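Local coordinates for protein adenine phosphoribosyltransferase (Leishmania donovani, PDB 1QB7) that probably catalyses the reversible salvage of adenine to AMP, using 5-phospho-alpha-D-ribose 1-diphosphate and releasing diphosphate, and works as a homodimer, at residues E170-S176 against K198-S204; V147-G151 against F179-A183; S134-G138 against V161-A166. The contacts are given in a common frame with arbitrary orientation. Where two conformers were deposited one is given. Residues are numbered along the deposited sequence.

Contact 1: residues E170-S176 against K198-S204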
# COMPACT_ATOMS: atom_id res chain seq x y z
N GLU A 170 -14.05 -9.84 10.14
CA GLU A 170 -12.98 -10.80 10.34
C GLU A 170 -11.63 -10.15 10.05
O GLU A 170 -11.56 -9.12 9.38
CB GLU A 170 -13.16 -12.03 9.44
CG GLU A 170 -13.07 -11.71 7.95
CD GLU A 170 -13.63 -12.79 7.06
OE1 GLU A 170 -14.43 -13.63 7.55
OE2 GLU A 170 -13.30 -12.81 5.87
N MET A 171 -10.58 -10.74 10.61
CA MET A 171 -9.22 -10.29 10.38
C MET A 171 -8.67 -11.28 9.36
O MET A 171 -8.61 -12.48 9.63
CB MET A 171 -8.41 -10.39 11.68
CG MET A 171 -6.90 -10.16 11.52
SD MET A 171 -6.42 -8.51 10.98
CE MET A 171 -4.98 -8.88 9.97
N VAL A 172 -8.35 -10.79 8.16
CA VAL A 172 -7.82 -11.65 7.11
C VAL A 172 -6.35 -11.38 6.81
O VAL A 172 -5.91 -10.23 6.79
CB VAL A 172 -8.67 -11.58 5.80
CG1 VAL A 172 -8.81 -10.15 5.33
CG2 VAL A 172 -8.03 -12.43 4.69
N SER A 173 -5.60 -12.45 6.62
CA SER A 173 -4.18 -12.36 6.29
C SER A 173 -3.85 -13.39 5.22
O SER A 173 -4.52 -14.42 5.11
CB SER A 173 -3.31 -12.57 7.54
OG SER A 173 -3.51 -13.84 8.13
N ILE A 174 -2.86 -13.08 4.38
CA ILE A 174 -2.44 -14.00 3.33
C ILE A 174 -1.73 -15.17 4.00
O ILE A 174 -1.99 -16.34 3.70
CB ILE A 174 -1.44 -13.31 2.34
CG1 ILE A 174 -2.04 -12.03 1.75
CG2 ILE A 174 -1.03 -14.28 1.25
CD1 ILE A 174 -3.36 -12.21 1.02
N LEU A 175 -0.85 -14.84 4.94
CA LEU A 175 -0.07 -15.82 5.66
C LEU A 175 -0.17 -15.65 7.17
O LEU A 175 -0.18 -14.54 7.69
CB LEU A 175 1.39 -15.66 5.27
CG LEU A 175 2.35 -16.71 5.83
CD1 LEU A 175 2.19 -18.01 5.05
CD2 LEU A 175 3.76 -16.20 5.74
N SER A 176 -0.23 -16.78 7.87
CA SER A 176 -0.28 -16.77 9.33
C SER A 176 0.93 -17.52 9.88
O SER A 176 1.48 -18.40 9.20
CB SER A 176 -1.56 -17.44 9.84
OG SER A 176 -1.67 -18.76 9.34
N LYS A 198 -13.32 -13.33 14.38
CA LYS A 198 -12.87 -14.38 13.48
C LYS A 198 -11.57 -14.01 12.75
O LYS A 198 -11.41 -12.89 12.27
CB LYS A 198 -13.95 -14.72 12.45
CG LYS A 198 -13.51 -15.79 11.49
CD LYS A 198 -14.51 -16.04 10.38
CE LYS A 198 -15.79 -16.68 10.89
NZ LYS A 198 -16.70 -16.99 9.77
N PHE A 199 -10.65 -14.97 12.70
CA PHE A 199 -9.38 -14.80 12.02
C PHE A 199 -9.33 -15.81 10.87
O PHE A 199 -9.64 -16.98 11.07
CB PHE A 199 -8.20 -15.11 12.96
CG PHE A 199 -7.94 -14.04 13.98
CD1 PHE A 199 -8.60 -14.07 15.21
CD2 PHE A 199 -7.05 -13.01 13.71
CE1 PHE A 199 -8.36 -13.07 16.15
CE2 PHE A 199 -6.81 -12.01 14.65
CZ PHE A 199 -7.47 -12.04 15.87
N ILE A 200 -9.00 -15.35 9.67
CA ILE A 200 -8.87 -16.25 8.53
C ILE A 200 -7.54 -16.00 7.84
O ILE A 200 -7.07 -14.86 7.74
CB ILE A 200 -10.03 -16.14 7.50
CG1 ILE A 200 -10.03 -14.79 6.81
CG2 ILE A 200 -11.38 -16.43 8.16
CD1 ILE A 200 -10.76 -14.78 5.48
N SER A 201 -6.89 -17.08 7.42
CA SER A 201 -5.61 -17.02 6.72
C SER A 201 -5.68 -17.92 5.50
O SER A 201 -6.38 -18.94 5.52
CB SER A 201 -4.47 -17.47 7.63
OG SER A 201 -3.21 -17.27 7.02
N LEU A 202 -4.96 -17.55 4.44
CA LEU A 202 -4.95 -18.33 3.21
C LEU A 202 -3.84 -19.39 3.20
O LEU A 202 -3.95 -20.40 2.50
CB LEU A 202 -4.81 -17.41 2.00
CG LEU A 202 -5.83 -16.26 1.93
CD1 LEU A 202 -5.50 -15.35 0.77
CD2 LEU A 202 -7.25 -16.82 1.82
N LEU A 203 -2.80 -19.17 4.00
CA LEU A 203 -1.68 -20.10 4.08
C LEU A 203 -0.97 -19.99 5.42
O LEU A 203 -0.87 -18.90 5.99
CB LEU A 203 -0.67 -19.82 2.96
CG LEU A 203 0.44 -20.87 2.79
CD1 LEU A 203 -0.12 -22.09 2.07
CD2 LEU A 203 1.61 -20.31 1.99
N SER A 204 -0.52 -21.13 5.94
CA SER A 204 0.22 -21.17 7.20
C SER A 204 1.70 -21.21 6.84
O SER A 204 2.07 -21.88 5.88
CB SER A 204 -0.14 -22.43 7.99
OG SER A 204 0.81 -22.64 9.03
O HOH W 1 -16.92 -14.23 8.62
O HOH W 2 -5.48 -13.68 10.01
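Residues 170-176 and 198-204 run side by side as parallel strands, in one-to-one register from Glu-170 beside Lys-198 to Ser-176 beside Ser-204. The ladder opens with Met-171 N to Lys-198 O (2.8 Å), Ile-200 N to Met-171 O (2.9 Å) and Ser-173 N to Ile-200 O (3.0 Å), so Met-171 spends both backbone groups on this neighbour. Val-172 turns its backbone bonds the other way, to Leu-143 and Asp-145 of strand 140-145. At Ile-174 and Leu-202 both chains turn a corner together and the pattern loosens: Leu-202 N reaches Ser-173 O at 3.2 Å, while Leu-203 N makes a weak hydrogen bond to Ile-174 O (3.0 Å). Ser-176 N to Leu-203 O (2.9 Å) restores the pairing, and Ser-201 OG gives its proton to the same Leu-203 O (3.0 Å). Water 2 links Ser-173 OG (2.7 Å) with Ile-200 O (3.0 Å).

Glu-170 OE2 is held by Arg-64 and Tyr-65; its OE1 accepts from water 1 (2.8 Å), which in turn accepts from Lys-198 NZ (3.0 Å). Val-172 CB packs on Ile-200 CG1 (3.6 Å) towards helix 51-67, and Met-171 CB meets Phe-199 CD2 (3.6 Å) on the other face. Beyond the corner Leu-175 CD1 touches Leu-203 CD2 (3.9 Å). Backbone, water or, at Glu-170 OE2, two side chains thus answer the polar groups named, and pairing continues, with weaker bonds, through the corner where the phosphoribosyltransferase central sheet gives way to the smaller one beside the adenine pocket.

Contact 2: residues V147-G151 against F179-A183. With ADE (adenine), chain C.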
# COMPACT_ATOMS: atom_id res chain seq x y z
N VAL A 147 0.65 -10.65 6.59
CA VAL A 147 1.04 -11.68 7.54
C VAL A 147 0.51 -11.44 8.95
O VAL A 147 0.55 -10.31 9.45
CB VAL A 147 2.60 -11.78 7.62
CG1 VAL A 147 3.01 -12.85 8.62
CG2 VAL A 147 3.19 -12.09 6.25
N LEU A 148 -0.05 -12.48 9.56
CA LEU A 148 -0.51 -12.36 10.94
C LEU A 148 0.61 -12.99 11.76
O LEU A 148 0.77 -14.21 11.77
CB LEU A 148 -1.82 -13.11 11.20
CG LEU A 148 -2.29 -12.98 12.66
CD1 LEU A 148 -2.67 -11.54 12.97
CD2 LEU A 148 -3.45 -13.90 12.94
N ALA A 149 1.44 -12.14 12.36
CA ALA A 149 2.56 -12.60 13.17
C ALA A 149 2.23 -12.48 14.66
O ALA A 149 1.59 -13.37 15.21
CB ALA A 149 3.81 -11.81 12.82
N THR A 150 2.65 -11.40 15.31
CA THR A 150 2.35 -11.22 16.74
C THR A 150 0.95 -10.66 16.98
O THR A 150 0.43 -10.75 18.10
CB THR A 150 3.38 -10.31 17.43
OG1 THR A 150 3.33 -8.99 16.86
CG2 THR A 150 4.78 -10.87 17.28
N GLY A 151 0.35 -10.07 15.95
CA GLY A 151 -1.00 -9.54 16.08
C GLY A 151 -1.16 -8.19 16.75
O GLY A 151 -2.28 -7.82 17.11
N PHE A 179 2.72 -20.29 15.27
CA PHE A 179 3.64 -20.44 16.39
C PHE A 179 3.58 -19.23 17.32
O PHE A 179 3.77 -19.37 18.53
CB PHE A 179 5.07 -20.62 15.87
CG PHE A 179 6.08 -20.80 16.96
CD1 PHE A 179 6.23 -22.02 17.60
CD2 PHE A 179 6.90 -19.74 17.34
CE1 PHE A 179 7.18 -22.19 18.61
CE2 PHE A 179 7.85 -19.90 18.35
CZ PHE A 179 7.99 -21.13 18.98
N LEU A 180 3.33 -18.06 16.76
CA LEU A 180 3.26 -16.83 17.54
C LEU A 180 1.95 -16.63 18.29
O LEU A 180 1.79 -15.65 19.02
CB LEU A 180 3.58 -15.63 16.65
CG LEU A 180 5.03 -15.63 16.14
CD1 LEU A 180 5.21 -14.59 15.05
CD2 LEU A 180 5.98 -15.37 17.31
N LYS A 181 1.01 -17.55 18.09
CA LYS A 181 -0.29 -17.54 18.78
C LYS A 181 -1.06 -16.22 18.90
O LYS A 181 -1.71 -15.96 19.91
CB LYS A 181 -0.13 -18.18 20.16
CG LYS A 181 0.25 -19.66 20.12
CD LYS A 181 0.81 -20.14 21.44
CE LYS A 181 1.23 -21.59 21.35
NZ LYS A 181 2.03 -22.02 22.55
N ALA A 182 -1.03 -15.41 17.84
CA ALA A 182 -1.73 -14.12 17.82
C ALA A 182 -3.23 -14.28 18.05
O ALA A 182 -3.81 -13.56 18.86
CB ALA A 182 -1.46 -13.40 16.51
N ALA A 183 -3.86 -15.20 17.32
CA ALA A 183 -5.30 -15.43 17.46
C ALA A 183 -5.63 -15.92 18.87
O ALA A 183 -6.57 -15.42 19.49
CB ALA A 183 -5.79 -16.42 16.42
N9 ADE C . 6.74 -10.69 11.48
C8 ADE C . 6.42 -9.56 10.85
N7 ADE C . 6.45 -9.66 9.51
C5 ADE C . 6.82 -10.97 9.30
C6 ADE C . 7.03 -11.71 8.14
N6 ADE C . 6.88 -11.19 6.92
N1 ADE C . 7.40 -13.01 8.30
C2 ADE C . 7.55 -13.51 9.53
N3 ADE C . 7.37 -12.89 10.71
C4 ADE C . 7.01 -11.61 10.50
O HOH W 3 0.30 -15.76 15.09
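This is a mainly apolar loop-against-helix-start contact: residues 147-151, leaving edge strand 147-148 of the small parallel sheet, lie against the 3-10 turn at Leu-180 and the first turn of helix 182-192. Ala-182 CB is the central contact point, 3.3 Å from Ala-149 O and 4.0 Å from Leu-148 CG. Gly-151, the N-cap of helix 152-163, has positive phi, and a beta carbon there would clash with Ala-182 CB. Ala-149 CB packs on Leu-180 CD1 (3.8 Å).

No direct hydrogen bond joins the segments; water 3 donates to Ala-149 O (2.7 Å) and accepts from Ala-182 N (3.1 Å). The loop belongs to the family's PRPP-binding motif, and Val-147, Ala-149, Thr-150 and Gly-151 bind AMP. Here Ala-149 CB lies 3.4 Å from ADE N9 and Val-147 CG2 3.9 Å from ADE N6, while Ala-42 and Arg-81 hydrogen-bond the base. These two residues thus offer adenine an apolar surface, and the loop behind it rests on Leu-180 and Ala-182.

Contact 3: residues S134-G138 against V161-A166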
# COMPACT_ATOMS: atom_id res chain seq x y z
N SER A 134 -14.25 7.71 9.44
CA SER A 134 -14.01 6.94 8.22
C SER A 134 -14.88 5.68 8.26
O SER A 134 -15.19 5.09 7.22
CB SER A 134 -12.52 6.58 8.07
OG SER A 134 -12.04 5.91 9.21
N ILE A 135 -15.21 5.24 9.47
CA ILE A 135 -16.08 4.09 9.68
C ILE A 135 -17.12 4.57 10.68
O ILE A 135 -16.78 5.14 11.72
CB ILE A 135 -15.34 2.84 10.25
CG1 ILE A 135 -14.13 2.49 9.38
CG2 ILE A 135 -16.29 1.70 10.42
CD1 ILE A 135 -13.20 1.49 10.04
N GLY A 136 -18.38 4.38 10.35
CA GLY A 136 -19.43 4.83 11.25
C GLY A 136 -20.15 3.71 11.95
O GLY A 136 -19.83 2.53 11.79
N LYS A 137 -21.13 4.10 12.77
CA LYS A 137 -21.96 3.17 13.51
C LYS A 137 -22.65 2.25 12.51
O LYS A 137 -23.12 2.70 11.47
CB LYS A 137 -23.00 3.94 14.32
CG LYS A 137 -23.99 3.08 15.09
CD LYS A 137 -24.91 3.97 15.91
CE LYS A 137 -25.91 3.16 16.72
NZ LYS A 137 -26.85 4.07 17.44
N GLY A 138 -22.66 0.96 12.82
CA GLY A 138 -23.30 0.01 11.93
C GLY A 138 -22.41 -0.58 10.86
O GLY A 138 -22.81 -1.55 10.20
N VAL A 161 -12.01 -0.13 15.31
CA VAL A 161 -13.34 -0.45 14.79
C VAL A 161 -14.38 -0.39 15.93
O VAL A 161 -15.45 0.18 15.75
CB VAL A 161 -13.36 -1.84 14.10
CG1 VAL A 161 -14.78 -2.20 13.68
CG2 VAL A 161 -12.45 -1.84 12.88
N GLU A 162 -14.04 -0.93 17.09
CA GLU A 162 -14.96 -0.90 18.24
C GLU A 162 -15.24 0.54 18.66
O GLU A 162 -16.39 0.91 18.88
CB GLU A 162 -14.40 -1.69 19.44
CG GLU A 162 -15.09 -1.42 20.77
CD GLU A 162 -14.45 -2.19 21.92
OE1 GLU A 162 -13.21 -2.31 21.95
OE2 GLU A 162 -15.21 -2.66 22.79
N ALA A 163 -14.18 1.35 18.77
CA ALA A 163 -14.32 2.74 19.17
C ALA A 163 -15.18 3.53 18.18
O ALA A 163 -15.80 4.53 18.55
CB ALA A 163 -12.95 3.39 19.30
N SER A 164 -15.21 3.07 16.93
CA SER A 164 -16.00 3.71 15.88
C SER A 164 -17.46 3.27 15.93
O SER A 164 -18.27 3.69 15.10
CB SER A 164 -15.42 3.36 14.52
OG SER A 164 -14.15 3.94 14.36
N ASP A 165 -17.78 2.43 16.91
CA ASP A 165 -19.14 1.91 17.10
C ASP A 165 -19.52 0.99 15.93
O ASP A 165 -20.68 0.92 15.53
CB ASP A 165 -20.14 3.08 17.24
CG ASP A 165 -21.38 2.71 18.04
OD1 ASP A 165 -21.52 1.54 18.46
OD2 ASP A 165 -22.23 3.60 18.26
N ALA A 166 -18.52 0.29 15.40
CA ALA A 166 -18.71 -0.63 14.28
C ALA A 166 -18.30 -2.04 14.71
O ALA A 166 -17.81 -2.24 15.81
CB ALA A 166 -17.86 -0.18 13.09
O HOH W 4 -14.61 6.34 12.97
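Residues 134-138 lie in the loop between strands 129-131 and 140-145. Ser-134 OG bonds back to Arg-131 O, and the residue packs on Glu-49 of the second subunit. Ile-135 makes the apolar part of the contact: its CA-to-CB bond points toward the end of helix 152-163, with CG2 3.6 Å from Ala-166 CB and CD1 4.4 Å from Val-161 CG2, and Val-141 of the central sheet touches both Ile-135 and Val-161. Ile-135 O approaches Ser-164 CB (3.6 Å) and accepts from water 4 (2.8 Å), which also donates to Ser-164 OG (2.8 Å); that hydroxyl is itself bonded to Leu-160 O. Gly-136 O then lies 3.6 Å from Ala-166 CB and receives a bond from Ser-139 OG. At Lys-137 the backbones come closest, with CA 3.3 Å from Asp-165 O in a CA-H...O contact, and CD passes 3.6 Å from Asp-165 OD2. Gly-138, at positive phi, closes the segment with a weak hydrogen bond from its N to the same Asp-165 O (3.4 Å).

Asp-165, also at positive phi, ends the helix in a Schellman motif: Ala-166 N returns to Val-161 O (3.1 Å) and Asp-165 N to Glu-162 O (2.9 Å). The chain then enters strand 167-173, so the loop before one strand of a beta-alpha-beta crossover packs on the turn before the next, as in a Rossmann-like parallel sheet.

Contacts 1 and 2 adjoin, their centres about 10 Å apart: Leu-148 N lies 2.8 Å from Leu-175 O, a probable hydrogen bond that joins strands 147-148 and 175-176, and Leu-148 CD2 packs on Phe-199 CD2 at 3.8 Å. Helix 182-192, beginning in contact 2, connects the two strand segments of contact 1. Together they stand by the active site: contact 2 touches adenine, the Leu-175 side chain is about 5 Å from it, and that of Met-171 about 7 Å from magnesium. Contact 3 is remote, its centre about 22 Å from contact 1 and 24 Å from contact 2, yet helix 152-163 starts right after 147-151 and ends in 161-166, just ahead of strand 167-173.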